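Local coordinates for protein uroporphyrin-III C-methyltransferase (Thermus thermophilus, PDB 1VE2) that probably transfers methyl groups from S-adenosyl-L-methionine to uroporphyrinogen III, a step in porphyrin biosynthesis, at residues Y6-G11 against A82-G87; L20-V25 against E110-V115; V32-L37 against G48-V53. One frame throughout, in Å; residues are numbered along the deposited sequence.

Contact 1 of 3, residues Y6-G11 against A82-G87; sequences YLVGAG and ARLKGG
Val8 holds CG1 anti to its backbone N (chi1 -174°), and Leu84 holds CG anti to its own (chi1 -175°); a chi2 of 61° then turns Leu84 CD1 onto Val8 CG1, 3.7 Å away, the two side chains crossing obliquely. The same CD1 rests against Ala10 CB at 3.8 Å, and Ala82 CB packs on Val8 CG2, so Val8, Ala10, Ala82 and Leu84 form an aliphatic patch; Val25 and Val42, from two helices, lie over it. On the other face Leu7 CD2 touches Arg83 CB at 3.7 Å. Beyond CB the arginine turns away to a salt bridge with Glu98, and Lys85 NZ also ends on Glu98.

The backbones are joined by a parallel ladder of hydrogen bonds. Arg83 N bonds to Tyr6 O, Val8 N to Arg83 O at 2.7 Å, Lys85 N to Val8 O and Ala10 N to Lys85 O. After Lys85 the pattern changes: Gly11 N makes a hydrogen bond to Gly87 O, and Gly87 N makes one back to Gly11 O, 2.8 Å long and from well above the carbonyl plane. Glycine suits Gly9, since a CB there would run into Gly87 O. Ala10 and Gly11 together face Gly87, a classic beta bulge, at the C-terminal ends of two neighbouring strands in the parallel sheet of a tetrapyrrole methylase domain.

Contact 2 of 3, residues L20-V25 against E110-V115; sequences LKALRV and EVVPGV
Lys21 NZ reaches Glu110 OE2 at 2.9 Å, a salt bridge in which the ammonium meets the carboxylate oxygen nearly along its C-O bond while the two side chains cross at about a right angle. The same NZ gives a second hydrogen bond, 2.6 Å long, to water 1, which in turn donates to Val111 O. The ammonium is thus tied both to a side chain and, through the water, to the backbone of the strand.

The lysine gets there by spanning Val112. Its CG stands anti to the backbone N (chi1 -174°) and the chain is extended from there on, so that CB and CG pass Val112 CG1 and CE lies 3.9 Å from Val112 CG2. An alanine in place of Lys21 would probably leave Glu110 OE2 and water 1 without their ammonium partner and strip the methylenes from beside Val112 CG2. On the helix the valine also meets Ala22 and Val25: its CG1 sits 3.6 Å from Ala22 N and also touches Ala22 CB. Val112 CG2 approaches Val25 CG2 at 4.2 Å.

Further out, Lys4 pairs with Glu110 OE1, so the two carboxylate oxygens each have a lysine partner, which would be expected to favour the charged form. Val8 packs on Ala22 and Val25, and backbone hydrogen bonds to Leu7 and Gly9 fix Val112 in the sheet. The second subunit lies close by: Leu20 packs on its Pro15, and Pro113 on its Gly120. Helix 20-28 follows strand 4-9 in the chain and lies against one face of the parallel sheet, reaching the outermost strand 109-112, in the layered alpha/beta arrangement of a tetrapyrrole methylase domain.

Contact 3 of 3, residues V32-L37 against G48-V53; sequences VLHDRL and GELVPV
His34 and Pro52 run alongside each other and make a CH-pi contact, Pro52 CA standing 3.8 Å from the centre of the imidazole and over its face. A chi1 of 70° sets His34 CG between the backbone N and the carbonyl carbon. The ring's rotation is fixed by ND1, which donates to Asp35 O at 2.9 Å with the acceptor close to the ring plane. Leu50 CD2 approaches His34 CD2 at 3.7 Å.

The backbone bonds are those of parallel strands: Val32 N to Glu49 O, Val51 N to Val32 O at 2.8 Å, His34 N to Val51 O, and Val53 N to His34 O. This is a beta-alpha-beta crossover, strand 31-34 passing through helix 40-43 into strand 49-52 at the edge of the sheet; Leu43 of that helix touches both His34 and Leu50.

Among apolar pairs, Leu33 CD2 meets Val51 CB at 3.7 Å, and Leu33 CB meets Val53 CG1, on the face where Leu71 and Ile67 pack.

Past the strands, Arg36 N makes a weak hydrogen bond to Val53 O, and Arg36 CG lies by that same oxygen. The arginine's NH1 rests against Pro52 CB and CG, 3.7 Å from each.

All three contacts reach one five-stranded parallel sheet, ordered 49-52, 31-34, 80-85, 4-9, 109-112, contact 2 through the helix packed on it; contact 1 pairs the central strand 80-85 with its neighbour 4-9. Contacts 1 and 2 have centres about 7 Å apart, and strands 4-9 and 109-112 are adjacent: Leu7 O lies 2.8 Å from Val112 N, and Val8 CG2 packs on Val25 CG1 at 3.7 Å. Toward contact 3, centres about 10 Å away, Ala82 O lies 2.8 Å from Leu33 N, and the salt bridge between Arg83 NH2 and Asp35 OD2 spans 2.9 Å. Contacts 2 and 3 do not touch; their nearest atoms are about 6 Å apart, with contact 1 linking them.

Contact 1 of 3, residues Y6-G11 against A82-G87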
loop_
_atom_site.group_PDB
_atom_site.type_symbol
_atom_site.label_atom_id
_atom_site.label_comp_id
_atom_site.label_asym_id
_atom_site.label_seq_id
_atom_site.Cartn_x
_atom_site.Cartn_y
_atom_site.Cartn_z
ATOM N N TYR A 6 16.678 3.304 10.631
ATOM C CA TYR A 6 15.589 2.557 10.018
ATOM C C TYR A 6 14.463 3.546 9.767
ATOM O O TYR A 6 14.096 4.296 10.675
ATOM C CB TYR A 6 15.065 1.472 10.962
ATOM C CG TYR A 6 15.975 0.279 11.126
ATOM C CD1 TYR A 6 15.903 -0.801 10.251
ATOM C CD2 TYR A 6 16.901 0.226 12.167
ATOM C CE1 TYR A 6 16.727 -1.914 10.408
ATOM C CE2 TYR A 6 17.736 -0.882 12.333
ATOM C CZ TYR A 6 17.639 -1.947 11.451
ATOM O OH TYR A 6 18.451 -3.048 11.612
ATOM N N LEU A 7 13.946 3.588 8.543
ATOM C CA LEU A 7 12.800 4.467 8.256
ATOM C C LEU A 7 11.655 3.465 8.350
ATOM O O LEU A 7 11.509 2.590 7.491
ATOM C CB LEU A 7 12.903 5.082 6.853
ATOM C CG LEU A 7 14.177 5.908 6.587
ATOM C CD1 LEU A 7 14.018 6.622 5.244
ATOM C CD2 LEU A 7 14.412 6.940 7.701
ATOM N N VAL A 8 10.863 3.598 9.409
ATOM C CA VAL A 8 9.784 2.659 9.715
ATOM C C VAL A 8 8.353 3.124 9.528
ATOM O O VAL A 8 7.978 4.205 9.975
ATOM C CB VAL A 8 9.922 2.177 11.188
ATOM C CG1 VAL A 8 8.882 1.078 11.506
ATOM C CG2 VAL A 8 11.342 1.695 11.432
ATOM N N GLY A 9 7.558 2.280 8.877
ATOM C CA GLY A 9 6.155 2.577 8.672
ATOM C C GLY A 9 5.355 2.055 9.857
ATOM O O GLY A 9 5.517 0.902 10.263
ATOM N N ALA A 10 4.492 2.899 10.419
ATOM C CA ALA A 10 3.677 2.499 11.562
ATOM C C ALA A 10 2.312 1.960 11.143
ATOM O O ALA A 10 1.524 1.538 11.987
ATOM C CB ALA A 10 3.485 3.691 12.512
ATOM N N GLY A 11 2.031 1.961 9.846
ATOM C CA GLY A 11 0.735 1.485 9.404
ATOM C C GLY A 11 -0.262 2.618 9.579
ATOM O O GLY A 11 0.103 3.683 10.069
ATOM N N ALA A 82 15.511 4.945 14.788
ATOM C CA ALA A 82 14.403 4.779 13.865
ATOM C C ALA A 82 13.594 6.046 13.699
ATOM O O ALA A 82 13.432 6.828 14.636
ATOM C CB ALA A 82 13.487 3.651 14.340
ATOM N N ARG A 83 13.110 6.234 12.480
ATOM C CA ARG A 83 12.240 7.344 12.128
ATOM C C ARG A 83 10.913 6.590 11.974
ATOM O O ARG A 83 10.789 5.729 11.101
ATOM C CB ARG A 83 12.675 7.949 10.788
ATOM C CG ARG A 83 11.729 8.991 10.210
ATOM C CD ARG A 83 11.811 10.328 10.927
ATOM N NE ARG A 83 10.872 11.278 10.347
ATOM C CZ ARG A 83 9.636 11.490 10.787
ATOM N NH1 ARG A 83 9.172 10.824 11.838
ATOM N NH2 ARG A 83 8.847 12.351 10.152
ATOM N N LEU A 84 9.940 6.887 12.830
ATOM C CA LEU A 84 8.645 6.200 12.791
ATOM C C LEU A 84 7.601 7.120 12.179
ATOM O O LEU A 84 7.336 8.209 12.695
ATOM C CB LEU A 84 8.231 5.779 14.205
ATOM C CG LEU A 84 6.948 4.943 14.352
ATOM C CD1 LEU A 84 7.079 3.599 13.600
ATOM C CD2 LEU A 84 6.706 4.688 15.840
ATOM N N LYS A 85 7.010 6.666 11.079
ATOM C CA LYS A 85 6.051 7.463 10.328
ATOM C C LYS A 85 4.722 6.763 10.055
ATOM O O LYS A 85 4.672 5.557 9.836
ATOM C CB LYS A 85 6.693 7.848 8.991
ATOM C CG LYS A 85 8.221 7.786 9.037
ATOM C CD LYS A 85 8.870 8.014 7.678
ATOM C CE LYS A 85 8.639 9.430 7.176
ATOM N NZ LYS A 85 9.369 9.666 5.911
ATOM N N GLY A 86 3.642 7.535 10.054
ATOM C CA GLY A 86 2.341 6.958 9.774
ATOM C C GLY A 86 2.330 6.337 8.383
ATOM O O GLY A 86 3.015 6.821 7.473
ATOM N N GLY A 87 1.565 5.258 8.231
ATOM C CA GLY A 87 1.456 4.565 6.955
ATOM C C GLY A 87 2.768 3.921 6.546
ATOM O O GLY A 87 3.407 3.246 7.344
#

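Contact 2 of 3, residues L20-V25 against E110-V115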
loop_
_atom_site.group_PDB
_atom_site.type_symbol
_atom_site.label_atom_id
_atom_site.label_comp_id
_atom_site.label_asym_id
_atom_site.label_seq_id
_atom_site.Cartn_x
_atom_site.Cartn_y
_atom_site.Cartn_z
ATOM N N LEU A 20 6.023 -7.571 11.071
ATOM C CA LEU A 20 6.893 -8.216 12.050
ATOM C C LEU A 20 8.253 -7.528 12.158
ATOM O O LEU A 20 8.815 -7.435 13.252
ATOM C CB LEU A 20 7.072 -9.701 11.696
ATOM C CG LEU A 20 5.782 -10.525 11.555
ATOM C CD1 LEU A 20 6.133 -12.011 11.510
ATOM C CD2 LEU A 20 4.841 -10.253 12.727
ATOM N N LYS A 21 8.779 -7.052 11.031
ATOM C CA LYS A 21 10.070 -6.363 11.027
ATOM C C LYS A 21 9.936 -5.049 11.783
ATOM O O LYS A 21 10.801 -4.680 12.582
ATOM C CB LYS A 21 10.536 -6.078 9.591
ATOM C CG LYS A 21 11.944 -5.497 9.525
ATOM C CD LYS A 21 12.477 -5.474 8.110
ATOM C CE LYS A 21 13.880 -4.890 8.068
ATOM N NZ LYS A 21 14.452 -4.882 6.683
ATOM N N ALA A 22 8.847 -4.334 11.520
ATOM C CA ALA A 22 8.629 -3.060 12.196
ATOM C C ALA A 22 8.637 -3.284 13.714
ATOM O O ALA A 22 9.221 -2.501 14.465
ATOM C CB ALA A 22 7.307 -2.451 11.741
ATOM N N LEU A 23 7.995 -4.359 14.158
ATOM C CA LEU A 23 7.953 -4.683 15.581
ATOM C C LEU A 23 9.364 -4.879 16.122
ATOM O O LEU A 23 9.714 -4.339 17.164
ATOM C CB LEU A 23 7.149 -5.966 15.816
ATOM C CG LEU A 23 5.646 -5.938 15.555
ATOM C CD1 LEU A 23 5.090 -7.356 15.665
ATOM C CD2 LEU A 23 4.973 -5.024 16.566
ATOM N N ARG A 24 10.177 -5.655 15.413
ATOM C CA ARG A 24 11.535 -5.901 15.878
ATOM C C ARG A 24 12.319 -4.609 15.985
ATOM O O ARG A 24 12.995 -4.372 16.985
ATOM C CB ARG A 24 12.283 -6.866 14.948
ATOM C CG ARG A 24 13.733 -7.109 15.396
ATOM C CD ARG A 24 14.482 -8.082 14.486
ATOM N NE ARG A 24 14.754 -7.533 13.155
ATOM C CZ ARG A 24 15.615 -6.547 12.907
ATOM N NH1 ARG A 24 16.299 -5.989 13.898
ATOM N NH2 ARG A 24 15.802 -6.124 11.664
ATOM N N VAL A 25 12.234 -3.772 14.954
ATOM C CA VAL A 25 12.951 -2.508 14.962
ATOM C C VAL A 25 12.554 -1.629 16.142
ATOM O O VAL A 25 13.417 -1.024 16.770
ATOM C CB VAL A 25 12.726 -1.718 13.652
ATOM C CG1 VAL A 25 13.329 -0.310 13.777
ATOM C CG2 VAL A 25 13.353 -2.472 12.490
ATOM N N GLU A 110 17.915 1.267 6.448
ATOM C CA GLU A 110 16.994 0.297 5.876
ATOM C C GLU A 110 15.606 0.893 5.980
ATOM O O GLU A 110 15.315 1.643 6.917
ATOM C CB GLU A 110 17.012 -1.031 6.639
ATOM C CG GLU A 110 18.300 -1.799 6.541
ATOM C CD GLU A 110 18.190 -3.201 7.123
ATOM O OE1 GLU A 110 19.248 -3.823 7.355
ATOM O OE2 GLU A 110 17.056 -3.683 7.341
ATOM N N VAL A 111 14.751 0.559 5.023
ATOM C CA VAL A 111 13.383 1.061 5.034
ATOM C C VAL A 111 12.467 -0.124 5.321
ATOM O O VAL A 111 12.585 -1.183 4.696
ATOM C CB VAL A 111 13.021 1.718 3.682
ATOM C CG1 VAL A 111 11.576 2.217 3.704
ATOM C CG2 VAL A 111 13.991 2.877 3.409
ATOM N N VAL A 112 11.575 0.064 6.287
ATOM C CA VAL A 112 10.640 -0.964 6.721
ATOM C C VAL A 112 9.233 -0.552 6.314
ATOM O O VAL A 112 8.648 0.355 6.911
ATOM C CB VAL A 112 10.711 -1.126 8.243
ATOM C CG1 VAL A 112 9.748 -2.214 8.713
ATOM C CG2 VAL A 112 12.138 -1.451 8.649
ATOM N N PRO A 113 8.681 -1.203 5.277
ATOM C CA PRO A 113 7.341 -0.948 4.734
ATOM C C PRO A 113 6.233 -1.028 5.771
ATOM O O PRO A 113 6.340 -1.771 6.745
ATOM C CB PRO A 113 7.178 -2.043 3.679
ATOM C CG PRO A 113 8.563 -2.292 3.217
ATOM C CD PRO A 113 9.363 -2.260 4.503
ATOM N N GLY A 114 5.164 -0.271 5.539
ATOM C CA GLY A 114 4.020 -0.298 6.427
ATOM C C GLY A 114 2.742 -0.291 5.605
ATOM O O GLY A 114 2.760 0.084 4.437
ATOM N N VAL A 115 1.638 -0.746 6.187
ATOM C CA VAL A 115 0.351 -0.730 5.490
ATOM C C VAL A 115 0.014 0.760 5.332
ATOM O O VAL A 115 -0.044 1.493 6.317
ATOM C CB VAL A 115 -0.732 -1.449 6.343
ATOM C CG1 VAL A 115 -2.100 -1.230 5.751
ATOM C CG2 VAL A 115 -0.424 -2.961 6.394
HETATM O O HOH W 1 12.855 -3.809 4.974
#

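Contact 3 of 3, residues V32-L37 against G48-V53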
loop_
_atom_site.group_PDB
_atom_site.type_symbol
_atom_site.label_atom_id
_atom_site.label_comp_id
_atom_site.label_asym_id
_atom_site.label_seq_id
_atom_site.Cartn_x
_atom_site.Cartn_y
_atom_site.Cartn_z
ATOM N N VAL A 32 13.790 6.827 18.851
ATOM C CA VAL A 32 12.769 6.808 17.808
ATOM C C VAL A 32 12.160 8.189 17.602
ATOM O O VAL A 32 11.501 8.721 18.501
ATOM C CB VAL A 32 11.633 5.827 18.169
ATOM C CG1 VAL A 32 10.610 5.753 17.038
ATOM C CG2 VAL A 32 12.209 4.452 18.463
ATOM N N LEU A 33 12.397 8.775 16.428
ATOM C CA LEU A 33 11.837 10.083 16.100
ATOM C C LEU A 33 10.513 9.773 15.412
ATOM O O LEU A 33 10.482 9.402 14.237
ATOM C CB LEU A 33 12.756 10.854 15.143
ATOM C CG LEU A 33 14.254 11.009 15.438
ATOM C CD1 LEU A 33 14.713 12.350 14.863
ATOM C CD2 LEU A 33 14.545 10.969 16.919
ATOM N N HIS A 34 9.418 9.940 16.144
ATOM C CA HIS A 34 8.096 9.602 15.631
ATOM C C HIS A 34 7.145 10.764 15.383
ATOM O O HIS A 34 7.142 11.749 16.121
ATOM C CB HIS A 34 7.425 8.628 16.604
ATOM C CG HIS A 34 7.029 9.253 17.907
ATOM N ND1 HIS A 34 5.878 9.997 18.055
ATOM C CD2 HIS A 34 7.642 9.268 19.116
ATOM C CE1 HIS A 34 5.798 10.443 19.296
ATOM N NE2 HIS A 34 6.855 10.016 19.962
ATOM N N ASP A 35 6.325 10.621 14.344
ATOM C CA ASP A 35 5.322 11.627 14.010
ATOM C C ASP A 35 4.392 11.783 15.208
ATOM O O ASP A 35 4.110 10.811 15.910
ATOM C CB ASP A 35 4.496 11.176 12.806
ATOM C CG ASP A 35 5.236 11.317 11.500
ATOM O OD1 ASP A 35 4.729 10.794 10.488
ATOM O OD2 ASP A 35 6.306 11.953 11.479
ATOM N N ARG A 36 3.911 13.002 15.429
ATOM C CA ARG A 36 3.007 13.293 16.541
ATOM C C ARG A 36 1.738 12.440 16.505
ATOM O O ARG A 36 1.263 11.979 17.539
ATOM C CB ARG A 36 2.580 14.768 16.513
ATOM C CG ARG A 36 3.708 15.789 16.532
ATOM C CD ARG A 36 4.220 16.054 17.939
ATOM N NE ARG A 36 5.153 17.179 17.963
ATOM C CZ ARG A 36 5.705 17.677 19.066
ATOM N NH1 ARG A 36 5.422 17.152 20.253
ATOM N NH2 ARG A 36 6.541 18.704 18.985
ATOM N N LEU A 37 1.193 12.239 15.309
ATOM C CA LEU A 37 -0.049 11.483 15.145
ATOM C C LEU A 37 0.089 9.958 15.065
ATOM O O LEU A 37 -0.790 9.290 14.523
ATOM C CB LEU A 37 -0.790 11.990 13.899
ATOM C CG LEU A 37 -2.315 12.193 13.925
ATOM C CD1 LEU A 37 -2.736 12.899 12.641
ATOM C CD2 LEU A 37 -3.054 10.866 14.071
ATOM N N GLY A 48 12.771 2.144 23.159
ATOM C CA GLY A 48 13.843 3.117 23.204
ATOM C C GLY A 48 13.273 4.467 23.589
ATOM O O GLY A 48 12.115 4.565 23.998
ATOM N N GLU A 49 14.078 5.513 23.450
ATOM C CA GLU A 49 13.638 6.860 23.790
ATOM C C GLU A 49 12.734 7.436 22.700
ATOM O O GLU A 49 13.139 7.542 21.539
ATOM C CB GLU A 49 14.857 7.765 23.971
ATOM C CG GLU A 49 14.538 9.165 24.477
ATOM C CD GLU A 49 15.666 10.144 24.201
ATOM O OE1 GLU A 49 16.847 9.751 24.328
ATOM O OE2 GLU A 49 15.370 11.310 23.860
ATOM N N LEU A 50 11.511 7.807 23.072
ATOM C CA LEU A 50 10.574 8.382 22.111
ATOM C C LEU A 50 10.771 9.886 21.957
ATOM O O LEU A 50 10.743 10.630 22.939
ATOM C CB LEU A 50 9.125 8.122 22.534
ATOM C CG LEU A 50 8.572 6.701 22.411
ATOM C CD1 LEU A 50 7.110 6.680 22.863
ATOM C CD2 LEU A 50 8.684 6.234 20.966
ATOM N N VAL A 51 10.958 10.326 20.718
ATOM C CA VAL A 51 11.138 11.741 20.418
ATOM C C VAL A 51 10.104 12.166 19.387
ATOM O O VAL A 51 10.233 11.852 18.204
ATOM C CB VAL A 51 12.544 12.022 19.846
ATOM C CG1 VAL A 51 12.651 13.472 19.407
ATOM C CG2 VAL A 51 13.599 11.711 20.890
ATOM N N PRO A 52 9.055 12.878 19.820
ATOM C CA PRO A 52 8.014 13.331 18.894
ATOM C C PRO A 52 8.534 14.439 17.987
ATOM O O PRO A 52 9.289 15.298 18.432
ATOM C CB PRO A 52 6.910 13.819 19.830
ATOM C CG PRO A 52 7.681 14.324 21.014
ATOM C CD PRO A 52 8.722 13.243 21.209
ATOM N N VAL A 53 8.139 14.412 16.717
ATOM C CA VAL A 53 8.577 15.432 15.769
ATOM C C VAL A 53 7.401 16.038 15.014
ATOM O O VAL A 53 6.280 15.533 15.085
ATOM C CB VAL A 53 9.583 14.854 14.745
ATOM C CG1 VAL A 53 10.829 14.364 15.466
ATOM C CG2 VAL A 53 8.939 13.720 13.958
#